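Local structure of metallo-beta-lactamase (Serratia marcescens, 6K4X) at residues A146-H150 with D174-V179; A94-N98 with T151-I155. The protein probably hydrolyses the beta-lactam ring of antibiotics with two zinc ions, as a subclass B3 metallo-beta-lactamase, and here carries a sulfanylbenzoate inhibitor. One frame throughout, in Å; residues are numbered along the deposited sequence.

Contact 1 (A146-H150 with D174-V179); sequences ATPGH and DSLTAV. With ZN (zinc ion), chain B; D0U (4-azanyl-2-sulfanyl-benzoic acid), chain E.
His150 uses both nitrogens of its ring, one on zinc and the other on the loop 174-179. NE2 coordinates the metal at 2.0 Å, beside the inhibitor sulfur S1 and the nitrogens of His72 and His74. The other ring nitrogen, ND1, donates to the backbone O of Thr177 over 2.9 Å; the bond is nearly straight (164°), lies in the ring plane and meets a lone pair of the carbonyl. With CG anti to the backbone N (chi1 -179°), the imidazole is carried out alongside Thr177, its two nitrogens spanning from loop to metal. Ser175 CB sits over one face in a CH-pi contact, 4.2 Å from the ring centroid, while Val179 CG1 touches CE1 at the edge, 3.6 Å away.

The same loop receives the inhibitor. Ser175 OG donates to carboxylate O2 at 2.7 Å and Thr177 OG1 to O1 at 2.8 Å, so two small hydroxyl residues each take one oxygen, and branched Val179 lays CG2 near the amino nitrogen N1.

Further out, a water ties the backbones together, accepting from His150 N and donating to Thr147 O and Ser175 O. At Gly149, with a phi of 136°, a beta carbon would press on the carbonyl O of Pro148, so glycine is called for. Thr147 OG1 passes Asp174 CB at 3.6 Å and bonds to Thr156, and its CB meets Leu176 CD2. Asp174 is a second-shell residue, its OD1 hydrogen-bonded to ND1 of His72, another zinc ligand. A backbone carbonyl behind one zinc ligand and a carboxylate behind another both help fix ring rotation and direct NE2 to zinc, and would probably make these imidazoles stronger donors to the metal.

Contact 2 (A94-N98 with T151-I155); sequences AGAAN and TEGGI
The side-chain amide of Asn98 reaches over the turn 151-154, bonding to its first residue through ND2 and to its third through OD1. ND2 donates to Thr151 OG1 over 3.0 Å, almost straight at 171° and within the amide plane, while OD1 accepts a weak, bent bond (135°) from Gly153 N. Asparagine suits the place because one flat group offers a donor and an acceptor together. CG stands beside its own backbone N (chi1 -75°), which lowers the amide onto Gly153, whose CA is 3.3 Å from CG; the Thr151 side chain crosses it at about a right angle. The straight bond from ND2, with the weaker one to OD1, probably favours this orientation of the amide.

Glycines let the backbones close in. The CA atoms of Gly95 and Gly153 are only 4.3 Å apart, and a beta carbon on either would collide with the facing segment. Gly95 CA instead makes a CA-H...O contact with Gly153 O at 3.3 Å, and a water accepting from Gly95 N can donate to that same carbonyl. Beside this, Ile155 lays CG1 against Gly95 N, 3.5 Å away, and so brings a greasy branch up to the strand end.

At the more open side, Ala97 CB rests on Glu152 CB at 3.6 Å; a small methyl fits closely here, and a water donates to Ala97 O and, weakly, to Glu152 OE1. Asn98 N bonds back to Gly95 O, closing the turn Gly95-Asn98.

Thr151 also packs on His72 and His74, both zinc ligands, so Asn98 stands behind Thr151. A type I beta turn from Thr151 to Gly154, directly following a zinc-binding histidine, thus backs the metal site, consistent with the loop-built zinc centre of the metallo-beta-lactamase alpha-beta/beta-alpha fold.

Overall arrangement
The two contacts lie 10 Å apart between centres and share one continuous loop: 146-150 runs straight into 151-155, linking strands 140-146 and 155-163 of the five-stranded sheet. In chain order the segments come as 94-98, 146-150, 151-155 and 174-179, so the contacts interlace. Contact 1 joins this loop to the one after strand 166-173 of the same sheet, whereas contact 2 joins it to the end of strand 91-95 in the seven-stranded sheet. They meet directly where Thr147 N probably bonds to Gly154 O, and Asp174 packs on Gly154. The zinc-bearing loop is thus held from both sheets, at the edge of the sandwich where the fold places its zinc site.

Contact 1 (A146-H150 with D174-V179)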
ATOM      1  N   ALA A 146      -3.250  10.564  -4.718  1.00  6.95           N
ATOM      2  CA  ALA A 146      -3.000  11.094  -3.387  1.00  6.66           C
ATOM      3  C   ALA A 146      -4.153  10.703  -2.474  1.00  7.03           C
ATOM      4  O   ALA A 146      -5.314  11.039  -2.724  1.00  7.44           O
ATOM      5  CB  ALA A 146      -2.824  12.588  -3.427  1.00  7.54           C
ATOM      6  N   THR A 147      -3.812  10.024  -1.382  1.00  6.23           N
ATOM      7  CA  THR A 147      -4.778   9.663  -0.352  1.00  6.73           C
ATOM      8  C   THR A 147      -4.198   9.988   1.011  1.00  6.83           C
ATOM      9  O   THR A 147      -3.914   9.093   1.804  1.00  7.51           O
ATOM     10  CB  THR A 147      -5.233   8.196  -0.442  1.00  6.76           C
ATOM     11  OG1 THR A 147      -4.132   7.281  -0.376  1.00  7.51           O
ATOM     12  CG2 THR A 147      -6.002   7.934  -1.715  1.00  7.52           C
ATOM     13  N   PRO A 148      -4.011  11.283   1.306  1.00  6.51           N
ATOM     14  CA  PRO A 148      -3.454  11.715   2.585  1.00  7.09           C
ATOM     15  C   PRO A 148      -4.437  11.528   3.745  1.00  6.43           C
ATOM     16  O   PRO A 148      -5.647  11.298   3.565  1.00  7.53           O
ATOM     17  CB  PRO A 148      -3.178  13.202   2.339  1.00  7.74           C
ATOM     18  CG  PRO A 148      -4.272  13.609   1.370  1.00  7.35           C
ATOM     19  CD  PRO A 148      -4.348  12.420   0.430  1.00  7.26           C
ATOM     20  N   GLY A 149      -3.899  11.672   4.941  1.00  6.88           N
ATOM     21  CA  GLY A 149      -4.679  11.727   6.137  1.00  6.86           C
ATOM     22  C   GLY A 149      -4.079  10.880   7.228  1.00  6.73           C
ATOM     23  O   GLY A 149      -3.780  11.361   8.307  1.00  8.04           O
ATOM     24  N   HIS A 150      -3.876   9.594   6.954  1.00  5.99           N
ATOM     25  CA  HIS A 150      -3.065   8.725   7.833  1.00  6.36           C
ATOM     26  C   HIS A 150      -1.605   9.196   7.850  1.00  6.22           C
ATOM     27  O   HIS A 150      -0.946   9.125   8.894  1.00  6.89           O
ATOM     28  CB  HIS A 150      -3.276   7.278   7.427  1.00  6.29           C
ATOM     29  CG  HIS A 150      -2.548   6.274   8.237  1.00  5.93           C
ATOM     30  ND1 HIS A 150      -3.056   5.783   9.402  1.00  6.02           N
ATOM     31  CD2 HIS A 150      -1.395   5.612   8.009  1.00  6.51           C
ATOM     32  CE1 HIS A 150      -2.239   4.833   9.855  1.00  6.24           C
ATOM     33  NE2 HIS A 150      -1.177   4.739   9.044  1.00  6.66           N
ATOM     34  N   ASP A 174      -3.990   2.399   0.062  1.00  5.95           N
ATOM     35  CA  ASP A 174      -3.330   2.889   1.249  1.00  6.24           C
ATOM     36  C   ASP A 174      -4.306   2.872   2.425  1.00  5.53           C
ATOM     37  O   ASP A 174      -5.539   2.832   2.261  1.00  6.45           O
ATOM     38  CB  ASP A 174      -2.813   4.301   1.036  1.00  6.52           C
ATOM     39  CG  ASP A 174      -1.852   4.769   2.113  1.00  7.42           C
ATOM     40  OD1 ASP A 174      -1.301   3.915   2.803  1.00  8.17           O
ATOM     41  OD2 ASP A 174      -1.627   6.004   2.166  1.00  8.39           O
ATOM     42  N   SER A 175      -3.744   2.877   3.634  1.00  6.43           N
ATOM     43  CA  SER A 175      -4.502   3.027   4.881  1.00  6.73           C
ATOM     44  C   SER A 175      -5.179   4.389   4.947  1.00  6.45           C
ATOM     45  O   SER A 175      -4.571   5.418   4.697  1.00  7.24           O
ATOM     46  CB  SER A 175      -3.606   2.819   6.055  1.00  6.70           C
ATOM     47  OG  SER A 175      -2.988   1.553   5.957  1.00  7.70           O
ATOM     48  N   LEU A 176      -6.447   4.367   5.377  1.00  6.51           N
ATOM     49  CA  LEU A 176      -7.258   5.570   5.532  1.00  6.45           C
ATOM     50  C   LEU A 176      -7.669   5.768   6.993  1.00  6.77           C
ATOM     51  O   LEU A 176      -8.730   6.354   7.269  1.00  6.98           O
ATOM     52  CB  LEU A 176      -8.499   5.451   4.657  1.00  6.70           C
ATOM     53  CG  LEU A 176      -8.251   5.207   3.174  1.00  7.19           C
ATOM     54  CD1 LEU A 176      -9.574   5.115   2.435  1.00  8.00           C
ATOM     55  CD2 LEU A 176      -7.345   6.271   2.567  1.00  9.42           C
ATOM     56  N   THR A 177      -6.855   5.266   7.928  1.00  6.43           N
ATOM     57  CA  THR A 177      -7.248   5.131   9.316  1.00  6.44           C
ATOM     58  C   THR A 177      -6.809   6.339  10.149  1.00  6.29           C
ATOM     59  O   THR A 177      -5.636   6.727  10.191  1.00  7.12           O
ATOM     60  CB  THR A 177      -6.648   3.850   9.882  1.00  6.60           C
ATOM     61  OG1 THR A 177      -5.243   3.886   9.625  1.00  7.71           O
ATOM     62  CG2 THR A 177      -7.283   2.616   9.285  1.00  7.44           C
ATOM     63  N   ALA A 178      -7.755   6.853  10.923  1.00  6.44           N
ATOM     64  CA  ALA A 178      -7.529   7.879  11.941  1.00  7.17           C
ATOM     65  C   ALA A 178      -7.073   7.183  13.222  1.00  7.87           C
ATOM     66  O   ALA A 178      -7.848   6.481  13.915  1.00 11.32           O
ATOM     67  CB  ALA A 178      -8.794   8.666  12.178  1.00  7.55           C
ATOM     68  N   VAL A 179      -5.774   7.270  13.491  1.00  7.71           N
ATOM     69  CA  VAL A 179      -5.146   6.659  14.688  1.00  7.52           C
ATOM     70  C   VAL A 179      -4.088   7.649  15.159  1.00  7.72           C
ATOM     71  O   VAL A 179      -3.522   8.382  14.376  1.00  8.83           O
ATOM     72  CB  VAL A 179      -4.558   5.275  14.355  1.00  8.83           C
ATOM     73  CG1 VAL A 179      -3.641   5.342  13.157  1.00  9.68           C
ATOM     74  CG2 VAL A 179      -3.821   4.576  15.491  1.00 11.25           C
TER
HETATM   75 ZN    ZN B 301       0.446   3.539   9.025  1.00  6.27          ZN
HETATM   76  O2  D0U E 304      -1.870   1.227   8.375  1.00  6.85           O
HETATM   77  C7  D0U E 304      -2.734   1.408   9.261  1.00  6.52           C
HETATM   78  O1  D0U E 304      -3.963   1.525   8.984  1.00  7.73           O
HETATM   79  C3  D0U E 304      -2.356   1.518  10.695  1.00  6.68           C
HETATM   80  C2  D0U E 304      -3.430   1.465  11.625  1.00  7.58           C
HETATM   81  C4  D0U E 304      -1.032   1.651  11.151  1.00  6.72           C
HETATM   82  S1  D0U E 304       0.419   1.624  10.254  1.00  6.27           S
HETATM   83  C5  D0U E 304      -0.847   1.768  12.547  1.00  7.61           C
HETATM   84  C6  D0U E 304      -1.901   1.736  13.463  1.00  8.26           C
HETATM   85  N1  D0U E 304      -1.671   1.817  14.830  1.00 11.20           N
HETATM   86  C1  D0U E 304      -3.172   1.561  12.993  1.00  8.04           C
HETATM   87  O   HOH W   1      -3.936   8.171   4.391  1.00  7.67           O

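Contact 2 (A94-N98 with T151-I155)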
ATOM      1  N   ALA A  94       7.147   7.839  -4.044  1.00  6.42           N
ATOM      2  CA  ALA A  94       6.273   8.123  -2.934  1.00  6.73           C
ATOM      3  C   ALA A  94       5.630   9.491  -3.112  1.00  6.54           C
ATOM      4  O   ALA A  94       6.130  10.373  -3.840  1.00  6.79           O
ATOM      5  CB  ALA A  94       7.032   8.069  -1.636  1.00  7.24           C
ATOM      6  N   GLY A  95       4.577   9.719  -2.330  1.00  6.15           N
ATOM      7  CA  GLY A  95       4.000  11.038  -2.249  1.00  6.27           C
ATOM      8  C   GLY A  95       5.007  12.032  -1.710  1.00  6.56           C
ATOM      9  O   GLY A  95       5.836  11.708  -0.866  1.00  7.03           O
ATOM     10  N   ALA A  96       4.926  13.281  -2.193  1.00  6.70           N
ATOM     11  CA  ALA A  96       5.931  14.308  -1.916  1.00  7.29           C
ATOM     12  C   ALA A  96       6.215  14.439  -0.427  1.00  6.65           C
ATOM     13  O   ALA A  96       7.375  14.549  -0.053  1.00  7.06           O
ATOM     14  CB  ALA A  96       5.484  15.635  -2.484  1.00  8.50           C
ATOM     15  N   ALA A  97       5.174  14.472   0.398  1.00  6.51           N
ATOM     16  CA  ALA A  97       5.347  14.775   1.813  1.00  6.66           C
ATOM     17  C   ALA A  97       5.900  13.586   2.599  1.00  6.77           C
ATOM     18  O   ALA A  97       6.238  13.760   3.749  1.00  8.96           O
ATOM     19  CB  ALA A  97       4.025  15.233   2.398  1.00  7.69           C
ATOM     20  N   ASN A  98       5.966  12.395   2.011  1.00  6.55           N
ATOM     21  CA  ASN A  98       6.546  11.229   2.700  1.00  6.49           C
ATOM     22  C   ASN A  98       7.975  10.922   2.235  1.00  6.67           C
ATOM     23  O   ASN A  98       8.616  10.018   2.779  1.00  6.76           O
ATOM     24  CB  ASN A  98       5.687   9.978   2.503  1.00  6.71           C
ATOM     25  CG  ASN A  98       4.406   9.971   3.321  1.00  6.18           C
ATOM     26  OD1 ASN A  98       4.128  10.896   4.091  1.00  6.73           O
ATOM     27  ND2 ASN A  98       3.623   8.915   3.193  1.00  6.45           N
ATOM     28  N   THR A 151      -1.138   9.653   6.684  1.00  6.05           N
ATOM     29  CA  THR A 151       0.121  10.362   6.534  1.00  6.30           C
ATOM     30  C   THR A 151      -0.100  11.414   5.458  1.00  6.88           C
ATOM     31  O   THR A 151      -0.990  11.264   4.614  1.00  6.88           O
ATOM     32  CB  THR A 151       1.310   9.467   6.114  1.00  6.33           C
ATOM     33  OG1 THR A 151       1.117   9.022   4.762  1.00  6.37           O
ATOM     34  CG2 THR A 151       1.591   8.320   7.055  1.00  6.62           C
ATOM     35  N   GLU A 152       0.731  12.455   5.446  1.00  7.14           N
ATOM     36  CA  GLU A 152       0.504  13.505   4.461  1.00  7.67           C
ATOM     37  C   GLU A 152       0.805  13.030   3.036  1.00  6.73           C
ATOM     38  O   GLU A 152       0.158  13.484   2.085  1.00  7.18           O
ATOM     39  CB  GLU A 152       1.389  14.713   4.764  1.00  8.77           C
ATOM     40  CG  GLU A 152       0.964  15.543   5.957  1.00 13.01           C
ATOM     41  CD  GLU A 152       1.651  16.889   6.084  1.00 18.91           C
ATOM     42  OE1 GLU A 152       2.529  17.173   5.260  1.00 20.39           O
ATOM     43  OE2 GLU A 152       1.278  17.659   7.005  1.00 27.51           O
ATOM     44  N   GLY A 153       1.774  12.115   2.880  1.00  6.08           N
ATOM     45  CA  GLY A 153       2.184  11.697   1.537  1.00  6.20           C
ATOM     46  C   GLY A 153       1.615  10.352   1.109  1.00  5.77           C
ATOM     47  O   GLY A 153       2.129   9.757   0.170  1.00  6.35           O
ATOM     48  N   GLY A 154       0.520   9.902   1.715  1.00  5.75           N
ATOM     49  CA  GLY A 154      -0.065   8.603   1.362  1.00  5.68           C
ATOM     50  C   GLY A 154      -0.475   8.550  -0.089  1.00  5.63           C
ATOM     51  O   GLY A 154      -1.091   9.506  -0.582  1.00  5.85           O
ATOM     52  N   ILE A 155      -0.187   7.431  -0.759  1.00  6.01           N
ATOM     53  CA  ILE A 155      -0.572   7.204  -2.126  1.00  5.71           C
ATOM     54  C   ILE A 155      -1.259   5.851  -2.218  1.00  5.14           C
ATOM     55  O   ILE A 155      -0.765   4.839  -1.700  1.00  6.25           O
ATOM     56  CB  ILE A 155       0.632   7.242  -3.085  1.00  5.97           C
ATOM     57  CG1 ILE A 155       1.344   8.598  -3.080  1.00  6.54           C
ATOM     58  CG2 ILE A 155       0.212   6.839  -4.493  1.00  6.28           C
ATOM     59  CD1 ILE A 155       0.593   9.734  -3.727  1.00  7.72           C
TER
HETATM   60  O   HOH W   2       3.613   7.492  -0.753  1.00  6.70           O
HETATM   61  O   HOH W   3       5.647  15.788   5.828  1.00 29.17           O